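Local coordinates for enoyl-acyl carrier protein reductase (Uncultured bacterium, PDB 6KIA) that probably reduces the double bond of enoyl-acyl carrier protein in fatty acid synthesis, with NADH as the bound cofactor, at residues A[102-107]-A[120-125]; A[112-117]-A[185-190]; A[140-145]-A[214-219]. All coordinates share one frame; numbering follows the deposited sequence.

How the interactions relate
All three contacts join helices or loops of one Rossmann-type chain by side-chain packing, without a hydrogen bond across any of them. Interactions 1 and 3 share helix 120-146: interaction 1 uses its first turn and interaction 3 its far end, with centres about 28 Å apart. Interaction 3 is the buried one, where a methionine and a leucine meet above the central sheet. Interactions 1 and 2 lie further out, about 26 to 27 Å from the chain's centre, and are partly buried; each sets a leucine methyl at an aromatic edge. They touch each other through D107 and S112, whereas interaction 2 stays about 25 Å from interaction 3 at the nearest atoms.

Interaction 1: residues A[102-107]-A[120-125]; sequences TDLLAD and WAHIEK
L104 of the short helix 101-105 packs on H122 and I123 in the opening turn of the long helix 120-146, which crosses over between strands 80-83 and 155-159 of the Rossmann-type fold. The touching is done by one methyl of the leucine: CD1 of L104 lies 3.9 Å from CD2 of H122 and 4.0 Å from CG1 of I123. It comes to the imidazole at its edge, near the ring plane, so what it meets is a carbon edge and not a pi face. The H122 ring gets there because its CG is anti to the backbone N (chi1 -175°), which swings the imidazole over toward the shorter helix. I123 offers its longer branch, and this buried residue also rests on L200 of helix 196-219. Leucine suits the place because its CD1 can touch both H122 and I123 at once while the backbones stay well apart, 8.8 Å between the CA atoms of L104 and I123.

Histidine fits its place by having two characters. Its CD2 edge packs against the leucine, while the adjacent NE2 is the donor to the backbone oxygen of P99. The leucine therefore adds only van der Waals contact, and the direction of the ring is probably set mainly by the bond to P99, which implies a proton on NE2.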
loop_
_atom_site.group_PDB
_atom_site.type_symbol
_atom_site.label_atom_id
_atom_site.label_comp_id
_atom_site.label_asym_id
_atom_site.label_seq_id
_atom_site.Cartn_x
_atom_site.Cartn_y
_atom_site.Cartn_z
ATOM N N THR A 102 -14.809 -17.682 6.392
ATOM C CA THR A 102 -15.721 -17.186 5.360
ATOM C C THR A 102 -17.060 -17.939 5.423
ATOM O O THR A 102 -18.138 -17.324 5.339
ATOM C CB THR A 102 -15.107 -17.310 3.950
ATOM O OG1 THR A 102 -13.937 -16.483 3.871
ATOM C CG2 THR A 102 -16.094 -16.835 2.903
ATOM N N ASP A 103 -16.989 -19.256 5.597
ATOM C CA ASP A 103 -18.191 -20.064 5.816
ATOM C C ASP A 103 -18.966 -19.590 7.037
ATOM O O ASP A 103 -20.197 -19.590 7.035
ATOM C CB ASP A 103 -17.847 -21.548 5.979
ATOM C CG ASP A 103 -17.373 -22.190 4.685
ATOM O OD1 ASP A 103 -17.853 -21.785 3.604
ATOM O OD2 ASP A 103 -16.539 -23.124 4.754
ATOM N N LEU A 104 -18.247 -19.215 8.094
ATOM C CA LEU A 104 -18.888 -18.762 9.326
ATOM C C LEU A 104 -19.577 -17.414 9.107
ATOM O O LEU A 104 -20.447 -17.019 9.883
ATOM C CB LEU A 104 -17.877 -18.662 10.481
ATOM C CG LEU A 104 -17.171 -19.928 10.973
ATOM C CD1 LEU A 104 -16.444 -19.684 12.297
ATOM C CD2 LEU A 104 -18.129 -21.103 11.080
ATOM N N LEU A 105 -19.184 -16.696 8.059
ATOM C CA LEU A 105 -19.847 -15.425 7.764
ATOM C C LEU A 105 -21.089 -15.584 6.880
ATOM O O LEU A 105 -21.868 -14.639 6.712
ATOM C CB LEU A 105 -18.878 -14.461 7.084
ATOM C CG LEU A 105 -17.620 -14.074 7.853
ATOM C CD1 LEU A 105 -16.777 -13.070 7.048
ATOM C CD2 LEU A 105 -17.988 -13.514 9.211
ATOM N N ALA A 106 -21.280 -16.786 6.344
ATOM C CA ALA A 106 -22.250 -17.030 5.275
ATOM C C ALA A 106 -23.704 -16.689 5.597
ATOM O O ALA A 106 -24.469 -16.346 4.695
ATOM C CB ALA A 106 -22.167 -18.486 4.835
ATOM N N ASP A 107 -24.097 -16.765 6.863
ATOM C CA ASP A 107 -25.503 -16.539 7.175
ATOM C C ASP A 107 -25.741 -15.207 7.882
ATOM O O ASP A 107 -26.836 -14.948 8.387
ATOM C CB ASP A 107 -26.056 -17.708 7.992
ATOM C CG ASP A 107 -26.269 -18.955 7.145
ATOM O OD1 ASP A 107 -26.977 -18.860 6.118
ATOM O OD2 ASP A 107 -25.727 -20.025 7.500
ATOM N N TRP A 120 -14.912 -18.119 18.268
ATOM C CA TRP A 120 -13.532 -17.676 18.185
ATOM C C TRP A 120 -12.523 -18.797 18.353
ATOM O O TRP A 120 -11.407 -18.688 17.858
ATOM C CB TRP A 120 -13.263 -16.570 19.206
ATOM C CG TRP A 120 -13.968 -15.278 18.845
ATOM C CD1 TRP A 120 -15.040 -14.717 19.486
ATOM C CD2 TRP A 120 -13.684 -14.426 17.723
ATOM N NE1 TRP A 120 -15.422 -13.554 18.846
ATOM C CE2 TRP A 120 -14.600 -13.354 17.765
ATOM C CE3 TRP A 120 -12.730 -14.456 16.697
ATOM C CZ2 TRP A 120 -14.596 -12.333 16.819
ATOM C CZ3 TRP A 120 -12.730 -13.434 15.757
ATOM C CH2 TRP A 120 -13.655 -12.391 15.827
ATOM N N ALA A 121 -12.913 -19.877 19.027
ATOM C CA ALA A 121 -12.054 -21.050 19.137
ATOM C C ALA A 121 -11.818 -21.654 17.763
ATOM O O ALA A 121 -10.669 -21.956 17.391
ATOM C CB ALA A 121 -12.668 -22.069 20.072
ATOM N N HIS A 122 -12.896 -21.792 16.991
ATOM C CA HIS A 122 -12.764 -22.347 15.655
ATOM C C HIS A 122 -11.971 -21.390 14.758
ATOM O O HIS A 122 -11.129 -21.826 13.966
ATOM C CB HIS A 122 -14.124 -22.643 15.025
ATOM C CG HIS A 122 -14.023 -23.330 13.700
ATOM N ND1 HIS A 122 -13.532 -24.611 13.564
ATOM C CD2 HIS A 122 -14.292 -22.896 12.446
ATOM C CE1 HIS A 122 -13.540 -24.951 12.287
ATOM N NE2 HIS A 122 -13.993 -23.926 11.587
ATOM N N ILE A 123 -12.222 -20.090 14.900
ATOM C CA ILE A 123 -11.508 -19.120 14.079
ATOM C C ILE A 123 -10.009 -19.196 14.375
ATOM O O ILE A 123 -9.184 -19.052 13.471
ATOM C CB ILE A 123 -12.040 -17.692 14.289
ATOM C CG1 ILE A 123 -13.373 -17.528 13.551
ATOM C CG2 ILE A 123 -11.051 -16.646 13.753
ATOM C CD1 ILE A 123 -14.097 -16.279 13.903
ATOM N N GLU A 124 -9.662 -19.422 15.637
ATOM C CA GLU A 124 -8.262 -19.555 16.029
ATOM C C GLU A 124 -7.641 -20.807 15.401
ATOM O O GLU A 124 -6.484 -20.792 14.936
ATOM C CB GLU A 124 -8.134 -19.608 17.550
ATOM C CG GLU A 124 -6.711 -19.869 18.036
ATOM C CD GLU A 124 -5.704 -18.885 17.459
ATOM O OE1 GLU A 124 -5.933 -17.662 17.559
ATOM O OE2 GLU A 124 -4.681 -19.338 16.901
ATOM N N LYS A 125 -8.407 -21.893 15.389
ATOM C CA LYS A 125 -7.957 -23.099 14.691
ATOM C C LYS A 125 -7.646 -22.840 13.212
ATOM O O LYS A 125 -6.604 -23.258 12.673
ATOM C CB LYS A 125 -8.998 -24.196 14.839
ATOM C CG LYS A 125 -8.601 -25.541 14.263
ATOM C CD LYS A 125 -9.662 -26.582 14.583
ATOM C CE LYS A 125 -10.359 -26.249 15.902
ATOM N NZ LYS A 125 -11.679 -26.915 16.059
#

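Interaction 2: residues A[112-117]-A[185-190]; sequences SWQDDK and RFLSSS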
loop_
_atom_site.group_PDB
_atom_site.type_symbol
_atom_site.label_atom_id
_atom_site.label_comp_id
_atom_site.label_asym_id
_atom_site.label_seq_id
_atom_site.Cartn_x
_atom_site.Cartn_y
_atom_site.Cartn_z
ATOM N N SER A 112 -28.618 -8.686 10.573
ATOM C CA SER A 112 -28.111 -9.483 11.689
ATOM C C SER A 112 -26.633 -9.248 11.992
ATOM O O SER A 112 -26.182 -9.531 13.100
ATOM C CB SER A 112 -28.348 -10.975 11.438
ATOM O OG SER A 112 -27.409 -11.531 10.539
ATOM N N TRP A 113 -25.880 -8.729 11.026
ATOM C CA TRP A 113 -24.420 -8.787 11.121
ATOM C C TRP A 113 -23.820 -8.035 12.318
ATOM O O TRP A 113 -22.801 -8.467 12.852
ATOM C CB TRP A 113 -23.773 -8.269 9.828
ATOM C CG TRP A 113 -23.905 -6.802 9.606
ATOM C CD1 TRP A 113 -24.891 -6.166 8.913
ATOM C CD2 TRP A 113 -23.009 -5.778 10.061
ATOM N NE1 TRP A 113 -24.674 -4.809 8.922
ATOM C CE2 TRP A 113 -23.522 -4.544 9.616
ATOM C CE3 TRP A 113 -21.817 -5.784 10.802
ATOM C CZ2 TRP A 113 -22.893 -3.333 9.889
ATOM C CZ3 TRP A 113 -21.206 -4.585 11.079
ATOM C CH2 TRP A 113 -21.734 -3.372 10.615
ATOM N N GLN A 114 -24.439 -6.942 12.762
ATOM C CA GLN A 114 -23.832 -6.145 13.836
ATOM C C GLN A 114 -23.899 -6.885 15.163
ATOM O O GLN A 114 -23.070 -6.661 16.057
ATOM C CB GLN A 114 -24.518 -4.788 14.000
ATOM C CG GLN A 114 -24.096 -3.740 13.014
ATOM C CD GLN A 114 -24.375 -2.327 13.495
ATOM O OE1 GLN A 114 -23.919 -1.917 14.561
ATOM N NE2 GLN A 114 -25.142 -1.581 12.711
ATOM N N ASP A 115 -24.865 -7.783 15.268
ATOM C CA ASP A 115 -25.090 -8.491 16.509
ATOM C C ASP A 115 -24.639 -9.948 16.439
ATOM O O ASP A 115 -24.577 -10.622 17.472
ATOM C CB ASP A 115 -26.576 -8.424 16.857
ATOM C CG ASP A 115 -27.010 -7.036 17.291
ATOM O OD1 ASP A 115 -26.225 -6.339 17.968
ATOM O OD2 ASP A 115 -28.141 -6.638 16.944
ATOM N N ASP A 116 -24.329 -10.438 15.234
ATOM C CA ASP A 116 -23.873 -11.831 15.078
ATOM C C ASP A 116 -22.539 -12.062 15.770
ATOM O O ASP A 116 -21.637 -11.226 15.711
ATOM C CB ASP A 116 -23.766 -12.219 13.598
ATOM C CG ASP A 116 -25.114 -12.574 12.974
ATOM O OD1 ASP A 116 -26.070 -12.910 13.709
ATOM O OD2 ASP A 116 -25.217 -12.518 11.729
ATOM N N LYS A 117 -22.407 -13.219 16.412
ATOM C CA LYS A 117 -21.200 -13.511 17.177
ATOM C C LYS A 117 -20.503 -14.713 16.558
ATOM O O LYS A 117 -21.159 -15.599 16.015
ATOM C CB LYS A 117 -21.546 -13.780 18.641
ATOM C CG LYS A 117 -22.047 -12.515 19.366
ATOM C CD LYS A 117 -21.130 -11.328 19.214
ATOM C CE LYS A 117 -21.767 -10.131 19.879
ATOM N NZ LYS A 117 -20.988 -8.879 19.812
ATOM N N ARG A 185 -27.745 6.897 5.046
ATOM C CA ARG A 185 -26.986 5.761 4.554
ATOM C C ARG A 185 -25.570 5.724 5.149
ATOM O O ARG A 185 -24.831 4.756 4.944
ATOM C CB ARG A 185 -26.938 5.775 3.024
ATOM C CG ARG A 185 -27.278 4.422 2.416
ATOM C CD ARG A 185 -28.754 4.098 2.612
ATOM N NE ARG A 185 -29.131 2.782 2.095
ATOM C CZ ARG A 185 -29.181 1.669 2.826
ATOM N NH1 ARG A 185 -29.541 0.522 2.264
ATOM N NH2 ARG A 185 -28.884 1.706 4.117
ATOM N N PHE A 186 -25.223 6.747 5.928
ATOM C CA PHE A 186 -23.946 6.763 6.628
ATOM C C PHE A 186 -23.886 5.614 7.628
ATOM O O PHE A 186 -24.854 5.322 8.311
ATOM C CB PHE A 186 -23.726 8.088 7.374
ATOM C CG PHE A 186 -22.536 8.063 8.314
ATOM C CD1 PHE A 186 -21.246 8.138 7.820
ATOM C CD2 PHE A 186 -22.711 7.944 9.686
ATOM C CE1 PHE A 186 -20.142 8.102 8.674
ATOM C CE2 PHE A 186 -21.611 7.903 10.547
ATOM C CZ PHE A 186 -20.327 7.980 10.036
ATOM N N LEU A 187 -22.733 4.970 7.711
ATOM C CA LEU A 187 -22.475 3.952 8.724
ATOM C C LEU A 187 -21.070 4.179 9.261
ATOM O O LEU A 187 -20.126 4.243 8.485
ATOM C CB LEU A 187 -22.604 2.553 8.131
ATOM C CG LEU A 187 -22.486 1.361 9.080
ATOM C CD1 LEU A 187 -23.510 1.436 10.198
ATOM C CD2 LEU A 187 -22.646 0.080 8.278
ATOM N N SER A 188 -20.930 4.321 10.576
ATOM C CA SER A 188 -19.626 4.662 11.130
ATOM C C SER A 188 -18.685 3.468 11.084
ATOM O O SER A 188 -19.123 2.317 11.180
ATOM C CB SER A 188 -19.750 5.178 12.564
ATOM O OG SER A 188 -19.728 4.110 13.496
ATOM N N SER A 189 -17.395 3.765 10.952
ATOM C CA SER A 189 -16.343 2.755 10.974
ATOM C C SER A 189 -16.410 1.919 12.255
ATOM O O SER A 189 -16.176 0.698 12.243
ATOM C CB SER A 189 -14.977 3.422 10.847
ATOM O OG SER A 189 -14.822 4.438 11.830
ATOM N N SER A 190 -16.763 2.590 13.348
ATOM C CA SER A 190 -16.888 1.966 14.661
ATOM C C SER A 190 -17.921 0.848 14.676
ATOM O O SER A 190 -17.746 -0.149 15.384
ATOM C CB SER A 190 -17.237 3.016 15.711
ATOM O OG SER A 190 -16.096 3.804 15.996
#
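W113 and L187 meet where the loop between helices 101-105 and 120-146 comes up against the segment leading into helix 189-194, a helix whose N-cap is S188. The two side chains reach toward each other. The CD2 methyl of L187 arrives at the benzene end of the indole, 3.8 Å from CZ2 of W113, and lies at the ring's edge near its plane. The packing is thus methyl against rim, with no CH-pi contact over a face.

The tryptophan holds CG between its own backbone N and carbonyl carbon (chi1 70°), and its ring stands nearly across the CA, CB and CG plane (chi2 -92°). This turns the six-membered ring outward to L187. One face of the indole is overlaid by its sequence neighbour, with CG of Q114 3.2 Å above the ring plane and displaced to the ring's border. Q114 then extends beside the same leucine, but more loosely, NE2 of Q114 lying 4.3 Å from CD1 of L187. Its polar end suits this exposed margin, while its CG lies over the buried aromatic.

In L187, CG is anti to the backbone N (chi1 -175°), which carries both methyls out from the chain toward the loop. I174 of helix 169-180 touches both W113 and L187, and L187 also meets I178, so an aliphatic residue serves well here, with R177 merely alongside.

Two polar features lie within the segments. S188 OG caps the N of A191 at the start of the helix. In the loop, the hydroxyl of S112 is bound by the N of T109 and itself donates to D116, with OG of S112 2.7 Å from OD2 of D116, on the syn side but clearly tilted out of the carboxylate plane.

Interaction 3: residues A[140-145]-A[214-219]; sequences KVMAEL and LHLIEG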
loop_
_atom_site.group_PDB
_atom_site.type_symbol
_atom_site.label_atom_id
_atom_site.label_comp_id
_atom_site.label_asym_id
_atom_site.label_seq_id
_atom_site.Cartn_x
_atom_site.Cartn_y
_atom_site.Cartn_z
ATOM N N LYS A 140 9.325 -23.017 1.305
ATOM C CA LYS A 140 9.454 -23.478 -0.084
ATOM C C LYS A 140 10.123 -22.457 -1.000
ATOM O O LYS A 140 11.110 -22.758 -1.698
ATOM C CB LYS A 140 8.088 -23.818 -0.679
ATOM C CG LYS A 140 7.755 -25.288 -0.854
ATOM C CD LYS A 140 7.716 -25.571 -2.354
ATOM C CE LYS A 140 6.808 -26.727 -2.720
ATOM N NZ LYS A 140 6.695 -26.862 -4.207
ATOM N N VAL A 141 9.568 -21.247 -0.984
ATOM C CA VAL A 141 10.040 -20.175 -1.843
ATOM C C VAL A 141 11.491 -19.834 -1.532
ATOM O O VAL A 141 12.303 -19.720 -2.440
ATOM C CB VAL A 141 9.179 -18.910 -1.678
ATOM C CG1 VAL A 141 9.837 -17.737 -2.345
ATOM C CG2 VAL A 141 7.791 -19.145 -2.257
ATOM N N MET A 142 11.827 -19.728 -0.249
ATOM C CA MET A 142 13.173 -19.344 0.146
ATOM C C MET A 142 14.168 -20.453 -0.185
ATOM O O MET A 142 15.337 -20.187 -0.494
ATOM C CB MET A 142 13.221 -19.005 1.641
ATOM C CG MET A 142 12.472 -17.743 1.991
ATOM S SD MET A 142 13.067 -16.293 1.094
ATOM C CE MET A 142 11.679 -15.211 1.367
ATOM N N ALA A 143 13.712 -21.694 -0.109
ATOM C CA ALA A 143 14.564 -22.825 -0.492
ATOM C C ALA A 143 14.938 -22.697 -1.956
ATOM O O ALA A 143 16.128 -22.803 -2.318
ATOM C CB ALA A 143 13.862 -24.142 -0.239
ATOM N N GLU A 144 13.948 -22.374 -2.793
ATOM C CA GLU A 144 14.222 -22.214 -4.221
ATOM C C GLU A 144 15.060 -20.960 -4.532
ATOM O O GLU A 144 15.982 -20.991 -5.354
ATOM C CB GLU A 144 12.913 -22.180 -5.005
ATOM C CG GLU A 144 13.097 -22.344 -6.494
ATOM C CD GLU A 144 11.787 -22.563 -7.219
ATOM O OE1 GLU A 144 10.890 -23.204 -6.637
ATOM O OE2 GLU A 144 11.653 -22.085 -8.365
ATOM N N LEU A 145 14.751 -19.861 -3.856
ATOM C CA LEU A 145 15.440 -18.600 -4.061
ATOM C C LEU A 145 16.908 -18.681 -3.639
ATOM O O LEU A 145 17.770 -18.057 -4.249
ATOM C CB LEU A 145 14.741 -17.502 -3.271
ATOM C CG LEU A 145 15.230 -16.079 -3.477
ATOM C CD1 LEU A 145 14.967 -15.595 -4.902
ATOM C CD2 LEU A 145 14.554 -15.195 -2.441
ATOM N N LEU A 214 6.982 -9.978 8.687
ATOM C CA LEU A 214 7.752 -10.735 9.661
ATOM C C LEU A 214 8.107 -12.095 9.080
ATOM O O LEU A 214 9.226 -12.567 9.262
ATOM C CB LEU A 214 6.987 -10.920 10.981
ATOM C CG LEU A 214 7.710 -11.831 11.989
ATOM C CD1 LEU A 214 8.997 -11.162 12.487
ATOM C CD2 LEU A 214 6.809 -12.221 13.154
ATOM N N HIS A 215 7.163 -12.727 8.382
ATOM C CA HIS A 215 7.412 -14.049 7.818
ATOM C C HIS A 215 8.447 -13.956 6.720
ATOM O O HIS A 215 9.221 -14.882 6.508
ATOM C CB HIS A 215 6.128 -14.664 7.277
ATOM C CG HIS A 215 5.105 -14.888 8.338
ATOM N ND1 HIS A 215 5.441 -15.327 9.601
ATOM C CD2 HIS A 215 3.763 -14.703 8.343
ATOM C CE1 HIS A 215 4.348 -15.408 10.338
ATOM N NE2 HIS A 215 3.316 -15.038 9.598
ATOM N N LEU A 216 8.475 -12.815 6.043
ATOM C CA LEU A 216 9.492 -12.574 5.036
ATOM C C LEU A 216 10.862 -12.460 5.672
ATOM O O LEU A 216 11.820 -13.113 5.235
ATOM C CB LEU A 216 9.169 -11.296 4.265
ATOM C CG LEU A 216 10.296 -10.732 3.399
ATOM C CD1 LEU A 216 10.820 -11.763 2.375
ATOM C CD2 LEU A 216 9.825 -9.451 2.740
ATOM N N ILE A 217 10.949 -11.668 6.732
ATOM C CA ILE A 217 12.227 -11.444 7.389
ATOM C C ILE A 217 12.758 -12.743 8.021
ATOM O O ILE A 217 13.949 -13.076 7.902
ATOM C CB ILE A 217 12.111 -10.328 8.444
ATOM C CG1 ILE A 217 11.921 -8.981 7.722
ATOM C CG2 ILE A 217 13.386 -10.253 9.292
ATOM C CD1 ILE A 217 11.488 -7.831 8.624
ATOM N N GLU A 218 11.888 -13.458 8.716
ATOM C CA GLU A 218 12.288 -14.724 9.349
ATOM C C GLU A 218 12.583 -15.832 8.338
ATOM O O GLU A 218 13.536 -16.597 8.489
ATOM C CB GLU A 218 11.200 -15.177 10.322
ATOM C CG GLU A 218 11.253 -14.389 11.606
ATOM C CD GLU A 218 10.111 -14.728 12.547
ATOM O OE1 GLU A 218 9.215 -15.521 12.179
ATOM O OE2 GLU A 218 10.150 -14.236 13.682
ATOM N N GLY A 219 11.748 -15.915 7.312
ATOM C CA GLY A 219 11.862 -16.946 6.300
ATOM C C GLY A 219 13.131 -16.798 5.476
ATOM O O GLY A 219 13.690 -17.800 5.016
#
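M142 lays its side chain over the last turn of helix 196-219, with its methylenes on G219 and its methyl on L216. CG of M142 comes within 3.3 Å of the backbone O of G219, and CB of M142 is 3.6 Å from the same oxygen. At the far end of the chain, CE of M142 touches CD1 of L216 at 3.7 Å, the two side chains lying roughly perpendicular.

A bend at chi2 (-58°) makes this double reach possible: the methionine passes along the carbonyl of G219 and then turns its thioether end to the leucine. Unbranched and flexible, it suits a position that must follow both a backbone oxygen and a methyl group. With no side chain on G219, M142 CG lies against the backbone itself, and the CA atoms of M142 and G219 are 6.7 Å apart, a close approach. L216, with CG anti to the backbone N (chi1 166°), extends CD1 to the methionine while also packing on F25, F157 and H159 of the sheet.

No hydrogen bond crosses the contact. The carbonyl of G219 faces the methylenes of M142, whereas S220, a residue M142 also touches, bonds through its hydroxyl to the carbonyl of L216.

The L216 side chain is about 11 Å from the bound NADH, so the contact is core packing and not part of the cofactor site. Helices 120-146 and 196-219 both rest on strand 155-159, through L145 and L216 on F157. Together they form the layer of crossover helices on one side of a largely parallel sheet that is characteristic of the Rossmann fold.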